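Local atomic coordinates of putative decarboxylase involved in desferrioxamine biosynthesis (Erwinia amylovora, PDB entry 5O5C), a protein that probably decarboxylates lysine with the help of pyridoxal 5'-phosphate, an early step in building the siderophore desferrioxamine E. Residues V266-G271 with M293-D298. Residues are numbered along the deposited sequence; the frame is centred on the assembly and turned at random.
Sequences VVATSG and MWMHVD. With PLP (pyridoxal-5'-phosphate), chain H.
Val266–Thr269 and Trp294–Asp298 run parallel, 27° apart, joined by backbone hydrogen bonds in which Val266, Ala268 and Ser270 give their N-H to Trp294, His296 and Asp298, and His296 and Asp298 give theirs to Val266 and Ala268. They are neighbouring strands in the mixed sheet of a fold-type I PLP enzyme, linked by helix 281-290 as a beta-alpha-beta crossover. The strands close up from 5.3 Å between Val266 CA and Met295 CA to 4.6 Å between Thr269 CA and Asp298 CA. On the helix 281-290 face, the bend at Met293 chi3 (-72°) brings CE to 3.6 Å from Val266 CG2, while the extended Met295 places CE at 4.0 Å from Ala268 CB. Past the strand end, Ser270 OG touches Val297 CG1 at 3.3 Å and bonds weakly to Asp298 O (3.4 Å). On the other face, Val267 and His296 lie side by side, CG2 of the valine at the in-plane edge of the imidazole, 3.9 Å from CD2; Ser323 and Asn174 hold the ring's two nitrogens. Thr269 OG1 and Asp298 OD2 share a water. Asp298 CG stands anti to its backbone N (chi1 -175°), and Ala300 N and Asn174 grip OD1 and OD2 respectively, presenting the carboxylate to the cofactor: OD2 sits 2.8 Å from the pyridine N1 of PLP.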
loop_
_atom_site.group_PDB
_atom_site.type_symbol
_atom_site.label_atom_id
_atom_site.label_comp_id
_atom_site.label_asym_id
_atom_site.label_seq_id
_atom_site.Cartn_x
_atom_site.Cartn_y
_atom_site.Cartn_z
ATOM N N VAL B 266 -17.602 17.038 -6.967
ATOM C CA VAL B 266 -17.729 16.261 -8.183
ATOM C C VAL B 266 -16.471 15.413 -8.498
ATOM O O VAL B 266 -15.370 15.919 -8.583
ATOM C CB VAL B 266 -18.010 17.147 -9.423
ATOM C CG1 VAL B 266 -18.201 16.258 -10.635
ATOM C CG2 VAL B 266 -19.254 18.005 -9.230
ATOM N N VAL B 267 -16.663 14.118 -8.718
ATOM C CA VAL B 267 -15.607 13.314 -9.279
ATOM C C VAL B 267 -15.789 13.198 -10.767
ATOM O O VAL B 267 -16.793 12.650 -11.238
ATOM C CB VAL B 267 -15.497 11.932 -8.634
ATOM C CG1 VAL B 267 -14.504 11.063 -9.389
ATOM C CG2 VAL B 267 -15.157 12.074 -7.165
ATOM N N ALA B 268 -14.769 13.700 -11.474
ATOM C CA ALA B 268 -14.605 13.593 -12.929
ATOM C C ALA B 268 -13.559 12.563 -13.226
ATOM O O ALA B 268 -12.408 12.697 -12.738
ATOM C CB ALA B 268 -14.148 14.920 -13.503
ATOM N N THR B 269 -13.930 11.584 -14.063
ATOM C CA THR B 269 -13.082 10.495 -14.450
ATOM C C THR B 269 -12.529 10.706 -15.873
ATOM O O THR B 269 -13.281 10.705 -16.885
ATOM C CB THR B 269 -13.860 9.178 -14.263
ATOM O OG1 THR B 269 -14.291 9.151 -12.918
ATOM C CG2 THR B 269 -13.000 7.976 -14.541
ATOM N N SER B 270 -11.209 10.918 -15.935
ATOM C CA SER B 270 -10.511 11.171 -17.179
ATOM C C SER B 270 -9.971 9.849 -17.678
ATOM O O SER B 270 -8.740 9.641 -17.770
ATOM C CB SER B 270 -9.424 12.250 -16.990
ATOM O OG SER B 270 -8.471 11.925 -15.959
ATOM N N GLY B 271 -10.906 8.937 -17.985
ATOM C CA GLY B 271 -10.593 7.562 -18.357
ATOM C C GLY B 271 -11.347 6.585 -17.500
ATOM O O GLY B 271 -10.809 6.100 -16.475
ATOM N N MET B 293 -17.679 23.842 -5.243
ATOM C CA MET B 293 -17.408 22.403 -5.047
ATOM C C MET B 293 -15.974 22.002 -5.325
ATOM O O MET B 293 -15.309 22.627 -6.101
ATOM C CB MET B 293 -18.339 21.554 -5.907
ATOM C CG MET B 293 -19.761 21.594 -5.401
ATOM S SD MET B 293 -20.714 20.286 -6.116
ATOM C CE MET B 293 -20.922 20.824 -7.817
ATOM N N TRP B 294 -15.535 20.920 -4.688
ATOM C CA TRP B 294 -14.221 20.359 -4.885
ATOM C C TRP B 294 -14.294 19.597 -6.213
ATOM O O TRP B 294 -15.245 18.850 -6.421
ATOM C CB TRP B 294 -13.881 19.397 -3.738
ATOM C CG TRP B 294 -12.537 18.755 -3.813
ATOM C CD1 TRP B 294 -12.122 17.747 -4.667
ATOM C CD2 TRP B 294 -11.410 19.091 -3.030
ATOM N NE1 TRP B 294 -10.795 17.438 -4.428
ATOM C CE2 TRP B 294 -10.346 18.237 -3.420
ATOM C CE3 TRP B 294 -11.202 20.005 -2.002
ATOM C CZ2 TRP B 294 -9.101 18.276 -2.811
ATOM C CZ3 TRP B 294 -10.006 20.053 -1.433
ATOM C CH2 TRP B 294 -8.943 19.194 -1.838
ATOM N N MET B 295 -13.319 19.823 -7.090
ATOM C CA MET B 295 -13.154 19.011 -8.282
ATOM C C MET B 295 -12.024 18.018 -8.107
ATOM O O MET B 295 -10.838 18.371 -7.930
ATOM C CB MET B 295 -12.918 19.838 -9.529
ATOM C CG MET B 295 -13.246 19.096 -10.813
ATOM S SD MET B 295 -12.534 19.923 -12.242
ATOM C CE MET B 295 -12.882 18.763 -13.547
ATOM N N HIS B 296 -12.398 16.754 -8.157
ATOM C CA HIS B 296 -11.414 15.714 -8.151
ATOM C C HIS B 296 -11.368 15.059 -9.525
ATOM O O HIS B 296 -12.396 14.644 -10.072
ATOM C CB HIS B 296 -11.737 14.709 -7.078
ATOM C CG HIS B 296 -10.909 13.485 -7.170
ATOM N ND1 HIS B 296 -9.541 13.537 -7.094
ATOM C CD2 HIS B 296 -11.238 12.187 -7.376
ATOM C CE1 HIS B 296 -9.067 12.317 -7.158
ATOM N NE2 HIS B 296 -10.067 11.479 -7.386
ATOM N N VAL B 297 -10.185 15.007 -10.114
ATOM C CA VAL B 297 -10.025 14.264 -11.369
ATOM C C VAL B 297 -9.465 12.885 -11.075
ATOM O O VAL B 297 -8.366 12.779 -10.535
ATOM C CB VAL B 297 -9.181 15.051 -12.374
ATOM C CG1 VAL B 297 -8.770 14.205 -13.560
ATOM C CG2 VAL B 297 -10.003 16.208 -12.854
ATOM N N ASP B 298 -10.237 11.836 -11.355
ATOM C CA ASP B 298 -9.730 10.451 -11.266
ATOM C C ASP B 298 -9.078 10.100 -12.583
ATOM O O ASP B 298 -9.752 9.817 -13.562
ATOM C CB ASP B 298 -10.817 9.486 -10.845
ATOM C CG ASP B 298 -10.330 8.074 -10.633
ATOM O OD1 ASP B 298 -9.185 7.723 -10.968
ATOM O OD2 ASP B 298 -11.112 7.272 -10.165
HETATM N N1 PLP H . -9.833 4.851 -10.598
HETATM C C2 PLP H . -9.919 4.371 -11.856
HETATM C C2A PLP H . -10.381 5.251 -12.978
HETATM C C3 PLP H . -9.533 2.976 -12.108
HETATM O O3 PLP H . -9.597 2.428 -13.367
HETATM C C4 PLP H . -9.067 2.205 -10.929
HETATM C C4A PLP H . -8.720 0.772 -11.040
HETATM C C5 PLP H . -9.022 2.842 -9.611
HETATM C C6 PLP H . -9.443 4.153 -9.517
HETATM C C5A PLP H . -8.562 2.051 -8.408
HETATM O O4P PLP H . -7.149 1.897 -8.620
HETATM P P PLP H . -6.139 0.952 -7.786
HETATM O O1P PLP H . -6.479 -0.437 -8.225
HETATM O O2P PLP H . -4.775 1.347 -8.293
HETATM O O3P PLP H . -6.312 1.156 -6.322
HETATM O O HOH W 1 -13.580 7.024 -10.937
HETATM O O HOH W 2 -8.805 7.478 -15.222
#